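Local atomic coordinates of peptidoglycan-N-acetylmuramic acid deacetylase PdaC (Bacillus subtilis subsp. subtilis str. 168, PDB entry 6H8N), a protein that removes N-acetyl groups from N-acetylmuramic acid residues of peptidoglycan, a change that confers resistance to lysozyme, and also deacetylates short chitin oligomers. Residues R101-N113 and S118-D130. The protein carries 1 engineered substitution. Sequence-based numbering, arbitrary orientation.
With PO4 (phosphate ion), chain D.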
loop_
_atom_site.group_PDB
_atom_site.type_symbol
_atom_site.label_atom_id
_atom_site.label_comp_id
_atom_site.label_asym_id
_atom_site.label_seq_id
_atom_site.Cartn_x
_atom_site.Cartn_y
_atom_site.Cartn_z
ATOM N N ARG A 101 -9.360 -11.556 3.697
ATOM C CA ARG A 101 -8.332 -12.270 2.952
ATOM C C ARG A 101 -7.675 -11.321 1.953
ATOM O O ARG A 101 -8.258 -11.028 0.901
ATOM C CB ARG A 101 -8.934 -13.473 2.218
ATOM C CG ARG A 101 -7.869 -14.227 1.424
ATOM C CD ARG A 101 -8.374 -15.571 0.881
ATOM N NE ARG A 101 -9.445 -15.413 -0.094
ATOM C CZ ARG A 101 -9.928 -16.403 -0.845
ATOM N NH1 ARG A 101 -10.908 -16.160 -1.704
ATOM N NH2 ARG A 101 -9.430 -17.633 -0.742
ATOM N N PRO A 102 -6.463 -10.839 2.210
ATOM C CA PRO A 102 -5.789 -9.990 1.215
ATOM C C PRO A 102 -5.630 -10.716 -0.106
ATOM O O PRO A 102 -5.414 -11.925 -0.149
ATOM C CB PRO A 102 -4.422 -9.721 1.846
ATOM C CG PRO A 102 -4.679 -9.829 3.332
ATOM C CD PRO A 102 -5.690 -10.963 3.447
ATOM N N THR A 103 -5.721 -9.939 -1.185
ATOM C CA THR A 103 -5.402 -10.429 -2.517
ATOM C C THR A 103 -4.082 -9.896 -3.040
ATOM O O THR A 103 -3.544 -10.461 -4.000
ATOM C CB THR A 103 -6.507 -10.048 -3.509
ATOM O OG1 THR A 103 -6.615 -8.640 -3.552
ATOM C CG2 THR A 103 -7.849 -10.633 -3.086
ATOM N N LEU A 104 -3.527 -8.862 -2.410
ATOM C CA LEU A 104 -2.292 -8.226 -2.845
ATOM C C LEU A 104 -1.151 -8.650 -1.941
ATOM O O LEU A 104 -1.290 -8.665 -0.713
ATOM C CB LEU A 104 -2.410 -6.703 -2.777
ATOM C CG LEU A 104 -3.566 -6.054 -3.528
ATOM C CD1 LEU A 104 -3.603 -4.564 -3.238
ATOM C CD2 LEU A 104 -3.428 -6.305 -5.007
ATOM N N VAL A 105 -0.003 -8.953 -2.542
ATOM C CA VAL A 105 1.209 -9.247 -1.797
ATOM C C VAL A 105 2.306 -8.298 -2.257
ATOM O O VAL A 105 2.413 -7.983 -3.449
ATOM C CB VAL A 105 1.635 -10.725 -1.948
ATOM C CG1 VAL A 105 1.991 -11.069 -3.388
ATOM C CG2 VAL A 105 2.789 -11.077 -0.993
ATOM N N ARG A 106 3.111 -7.835 -1.307
ATOM C CA ARG A 106 4.254 -6.976 -1.604
ATOM C C ARG A 106 5.480 -7.632 -0.986
ATOM O O ARG A 106 5.696 -7.531 0.231
ATOM C CB ARG A 106 4.026 -5.579 -1.067
ATOM C CG ARG A 106 5.186 -4.638 -1.307
ATOM C CD ARG A 106 4.827 -3.225 -0.932
ATOM N NE ARG A 106 4.054 -2.543 -1.957
ATOM C CZ ARG A 106 3.640 -1.288 -1.858
ATOM N NH1 ARG A 106 3.880 -0.587 -0.751
ATOM N NH2 ARG A 106 2.996 -0.724 -2.866
ATOM N N PRO A 107 6.290 -8.337 -1.772
ATOM C CA PRO A 107 7.454 -9.027 -1.206
ATOM C C PRO A 107 8.434 -8.025 -0.632
ATOM O O PRO A 107 8.718 -7.012 -1.282
ATOM C CB PRO A 107 8.054 -9.738 -2.423
ATOM C CG PRO A 107 6.868 -9.985 -3.323
ATOM C CD PRO A 107 6.056 -8.707 -3.177
ATOM N N PRO A 108 8.975 -8.275 0.562
ATOM C CA PRO A 108 9.992 -7.379 1.135
ATOM C C PRO A 108 11.109 -7.076 0.149
ATOM O O PRO A 108 11.611 -7.965 -0.552
ATOM C CB PRO A 108 10.503 -8.170 2.336
ATOM C CG PRO A 108 9.273 -8.919 2.788
ATOM C CD PRO A 108 8.626 -9.349 1.508
ATOM N N TYR A 109 11.516 -5.802 0.116
ATOM C CA TYR A 109 12.601 -5.301 -0.734
ATOM C C TYR A 109 12.322 -5.443 -2.223
ATOM O O TYR A 109 13.227 -5.219 -3.035
ATOM C CB TYR A 109 13.974 -5.913 -0.388
ATOM C CG TYR A 109 14.216 -6.034 1.096
ATOM C CD1 TYR A 109 14.484 -4.919 1.874
ATOM C CD2 TYR A 109 14.146 -7.268 1.734
ATOM C CE1 TYR A 109 14.686 -5.017 3.224
ATOM C CE2 TYR A 109 14.354 -7.385 3.075
ATOM C CZ TYR A 109 14.625 -6.259 3.833
ATOM O OH TYR A 109 14.817 -6.355 5.188
ATOM N N GLY A 110 11.091 -5.792 -2.615
ATOM C CA GLY A 110 10.746 -6.076 -3.991
ATOM C C GLY A 110 11.217 -7.422 -4.494
ATOM O O GLY A 110 11.035 -7.715 -5.678
ATOM N N GLY A 111 11.793 -8.251 -3.634
ATOM C CA GLY A 111 12.453 -9.469 -4.072
ATOM C C GLY A 111 11.505 -10.612 -4.337
ATOM O O GLY A 111 10.837 -11.097 -3.423
ATOM N N ILE A 112 11.494 -11.084 -5.582
ATOM C CA ILE A 112 10.560 -12.115 -6.009
ATOM C C ILE A 112 11.175 -12.838 -7.199
ATOM O O ILE A 112 12.082 -12.323 -7.860
ATOM C CB ILE A 112 9.197 -11.470 -6.376
ATOM C CG1 ILE A 112 8.133 -12.551 -6.575
ATOM C CG2 ILE A 112 9.326 -10.592 -7.624
ATOM C CD1 ILE A 112 6.739 -12.001 -6.608
ATOM N N ASN A 113 10.679 -14.037 -7.474
ATOM C CA ASN A 113 11.051 -14.754 -8.686
ATOM C C ASN A 113 9.811 -15.446 -9.238
ATOM O O ASN A 113 8.743 -15.448 -8.619
ATOM C CB ASN A 113 12.230 -15.711 -8.445
ATOM C CG ASN A 113 11.974 -16.685 -7.324
ATOM O OD1 ASN A 113 10.867 -17.194 -7.167
ATOM N ND2 ASN A 113 13.001 -16.949 -6.533
ATOM N N SER A 118 4.286 -17.856 -9.072
ATOM C CA SER A 118 3.296 -18.862 -9.436
ATOM C C SER A 118 2.726 -19.560 -8.211
ATOM O O SER A 118 1.543 -19.916 -8.202
ATOM C CB SER A 118 3.891 -19.876 -10.417
ATOM O OG SER A 118 5.015 -20.533 -9.870
ATOM N N GLN A 119 3.525 -19.737 -7.163
ATOM C CA GLN A 119 3.060 -20.484 -6.005
ATOM C C GLN A 119 2.291 -19.640 -5.000
ATOM O O GLN A 119 1.492 -20.189 -4.237
ATOM C CB GLN A 119 4.242 -21.153 -5.307
ATOM C CG GLN A 119 5.023 -22.079 -6.223
ATOM C CD GLN A 119 4.988 -23.508 -5.769
ATOM O OE1 GLN A 119 5.178 -23.808 -4.589
ATOM N NE2 GLN A 119 4.737 -24.418 -6.711
ATOM N N MET A 120 2.513 -18.323 -4.957
ATOM C CA MET A 120 1.809 -17.505 -3.969
ATOM C C MET A 120 0.349 -17.300 -4.344
ATOM O O MET A 120 -0.495 -17.130 -3.456
ATOM C CB MET A 120 2.489 -16.149 -3.803
ATOM C CG MET A 120 3.760 -16.167 -2.979
ATOM S SD MET A 120 4.414 -14.499 -2.725
ATOM C CE MET A 120 4.613 -13.942 -4.410
ATOM N N LYS A 121 0.034 -17.279 -5.638
ATOM C CA LYS A 121 -1.349 -17.136 -6.094
ATOM C C LYS A 121 -1.969 -15.846 -5.565
ATOM O O LYS A 121 -3.124 -15.816 -5.138
ATOM C CB LYS A 121 -2.195 -18.352 -5.713
ATOM N N MET A 122 -1.183 -14.774 -5.580
ATOM C CA MET A 122 -1.635 -13.457 -5.168
ATOM C C MET A 122 -1.176 -12.460 -6.212
ATOM O O MET A 122 -0.297 -12.745 -7.021
ATOM C CB MET A 122 -1.086 -13.080 -3.785
ATOM C CG MET A 122 -1.593 -14.008 -2.678
ATOM S SD MET A 122 -1.011 -13.577 -1.036
ATOM C CE MET A 122 -1.971 -12.118 -0.678
ATOM N N ASP A 123 -1.761 -11.275 -6.178
ATOM C CA ASP A 123 -1.422 -10.173 -7.077
ATOM C C ASP A 123 -0.238 -9.407 -6.479
ATOM O O ASP A 123 -0.369 -8.840 -5.387
ATOM C CB ASP A 123 -2.670 -9.284 -7.147
ATOM C CG ASP A 123 -2.501 -8.038 -8.004
ATOM O OD1 ASP A 123 -1.376 -7.726 -8.436
ATOM O OD2 ASP A 123 -3.533 -7.358 -8.227
ATOM N N VAL A 124 0.899 -9.387 -7.170
ATOM C CA VAL A 124 2.101 -8.716 -6.678
ATOM C C VAL A 124 1.968 -7.227 -6.934
ATOM O O VAL A 124 1.794 -6.802 -8.080
ATOM C CB VAL A 124 3.350 -9.272 -7.369
ATOM C CG1 VAL A 124 4.582 -8.482 -6.964
ATOM C CG2 VAL A 124 3.517 -10.770 -7.035
ATOM N N ALA A 125 2.049 -6.425 -5.872
ATOM C CA ALA A 125 1.807 -4.988 -5.933
ATOM C C ALA A 125 3.048 -4.259 -5.440
ATOM O O ALA A 125 3.314 -4.217 -4.234
ATOM C CB ALA A 125 0.608 -4.626 -5.071
ATOM N N LEU A 126 3.804 -3.692 -6.374
ATOM C CA LEU A 126 4.995 -2.921 -6.048
ATOM C C LEU A 126 4.687 -1.431 -6.144
ATOM O O LEU A 126 3.643 -1.005 -5.648
ATOM C CB LEU A 126 6.184 -3.400 -6.879
ATOM C CG LEU A 126 6.504 -4.891 -6.670
ATOM C CD1 LEU A 126 7.761 -5.252 -7.432
ATOM C CD2 LEU A 126 6.635 -5.288 -5.200
ATOM N N TRP A 127 5.566 -0.615 -6.720
ATOM C CA TRP A 127 5.398 0.832 -6.613
ATOM C C TRP A 127 6.181 1.520 -7.728
ATOM O O TRP A 127 7.053 0.918 -8.365
ATOM C CB TRP A 127 5.866 1.341 -5.249
ATOM C CG TRP A 127 7.277 0.981 -4.992
ATOM C CD1 TRP A 127 8.375 1.685 -5.382
ATOM C CD2 TRP A 127 7.763 -0.197 -4.339
ATOM N NE1 TRP A 127 9.514 1.021 -5.017
ATOM C CE2 TRP A 127 9.171 -0.143 -4.375
ATOM C CE3 TRP A 127 7.148 -1.291 -3.720
ATOM C CZ2 TRP A 127 9.972 -1.146 -3.820
ATOM C CZ3 TRP A 127 7.939 -2.268 -3.167
ATOM C CH2 TRP A 127 9.347 -2.192 -3.221
ATOM N N ASP A 128 5.880 2.806 -7.924
ATOM C CA ASP A 128 6.535 3.657 -8.928
ATOM C C ASP A 128 7.441 4.716 -8.322
ATOM O O ASP A 128 8.390 5.157 -8.984
ATOM C CB ASP A 128 5.489 4.432 -9.754
ATOM C CG ASP A 128 4.546 3.549 -10.478
ATOM O OD1 ASP A 128 5.001 2.694 -11.265
ATOM O OD2 ASP A 128 3.341 3.709 -10.279
ATOM N N VAL A 129 7.131 5.197 -7.128
ATOM C CA VAL A 129 7.802 6.338 -6.519
ATOM C C VAL A 129 8.215 5.932 -5.117
ATOM O O VAL A 129 7.374 5.516 -4.315
ATOM C CB VAL A 129 6.868 7.555 -6.462
ATOM C CG1 VAL A 129 7.517 8.675 -5.674
ATOM C CG2 VAL A 129 6.487 8.029 -7.851
ATOM N N ASP A 130 9.502 6.060 -4.817
ATOM C CA ASP A 130 10.059 5.622 -3.541
ATOM C C ASP A 130 11.006 6.709 -3.038
ATOM O O ASP A 130 12.144 6.821 -3.531
ATOM C CB ASP A 130 10.778 4.286 -3.699
ATOM C CG ASP A 130 11.416 3.797 -2.419
ATOM O OD1 ASP A 130 11.268 4.435 -1.349
ATOM O OD2 ASP A 130 12.081 2.732 -2.502
HETATM P P PO4 D . 10.507 -2.394 1.885
HETATM O O1 PO4 D . 12.026 -2.237 2.162
HETATM O O2 PO4 D . 10.102 -1.276 0.940
HETATM O O3 PO4 D . 9.810 -2.155 3.183
HETATM O O4 PO4 D . 10.247 -3.772 1.364
HETATM O O HOH W 1 -6.059 -8.365 -6.288
#
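R106 continues a strand pairing with its side chain: where the backbone bonds stop, its NE donates to the carbonyl oxygen of A125. The two segments belong to a parallel beta-alpha-beta unit of the NodB-type polysaccharide deacetylase domain, strand 104-105 leading through helix 114-120 to the parallel strand 123-124. Three nearly straight backbone bonds join the strands, D123 N to T103 O, V105 N to D123 O and A125 N to V105 O, each 2.9 Å long.

Beyond them the bond from R106 NE to A125 O, 2.9 Å, is almost linear (173°) with the oxygen in the guanidinium plane, while NH2 adds a weak bond to L126 O. Arginine suits the place because its flat head carries several N-H donors: NE and NH2 serve the neighbouring segment, while NH1 bonds to T15 and to S17, an engineered residue at the position of the probable proton acceptor. With CG anti to the backbone N (chi1 179°) and a bend at chi3, the chain turns its head back across the neighbouring strand. W127 points the CE3 edge of its indole at one guanidinium face, CE3 3.8 Å from NE, the two planes 80° apart.

On the side of V105 and V124 the contact is apolar: branched, compact valines suit a strand, and long, flexible methionines pack beside them. V105 CG1 rests on M122 CB, and M120 brings its methyl CE to I112 CD1, so that the end of helix 114-120 packs on the chain beyond strand 104-105. M122 places CE 3.5 Å from both P102 O and L104 O. G110, whose positive phi suits glycine, passes the indole edge. I112 and V124 meet tip to tip, with CD1 and CG2 tightly packed at 3.5 Å.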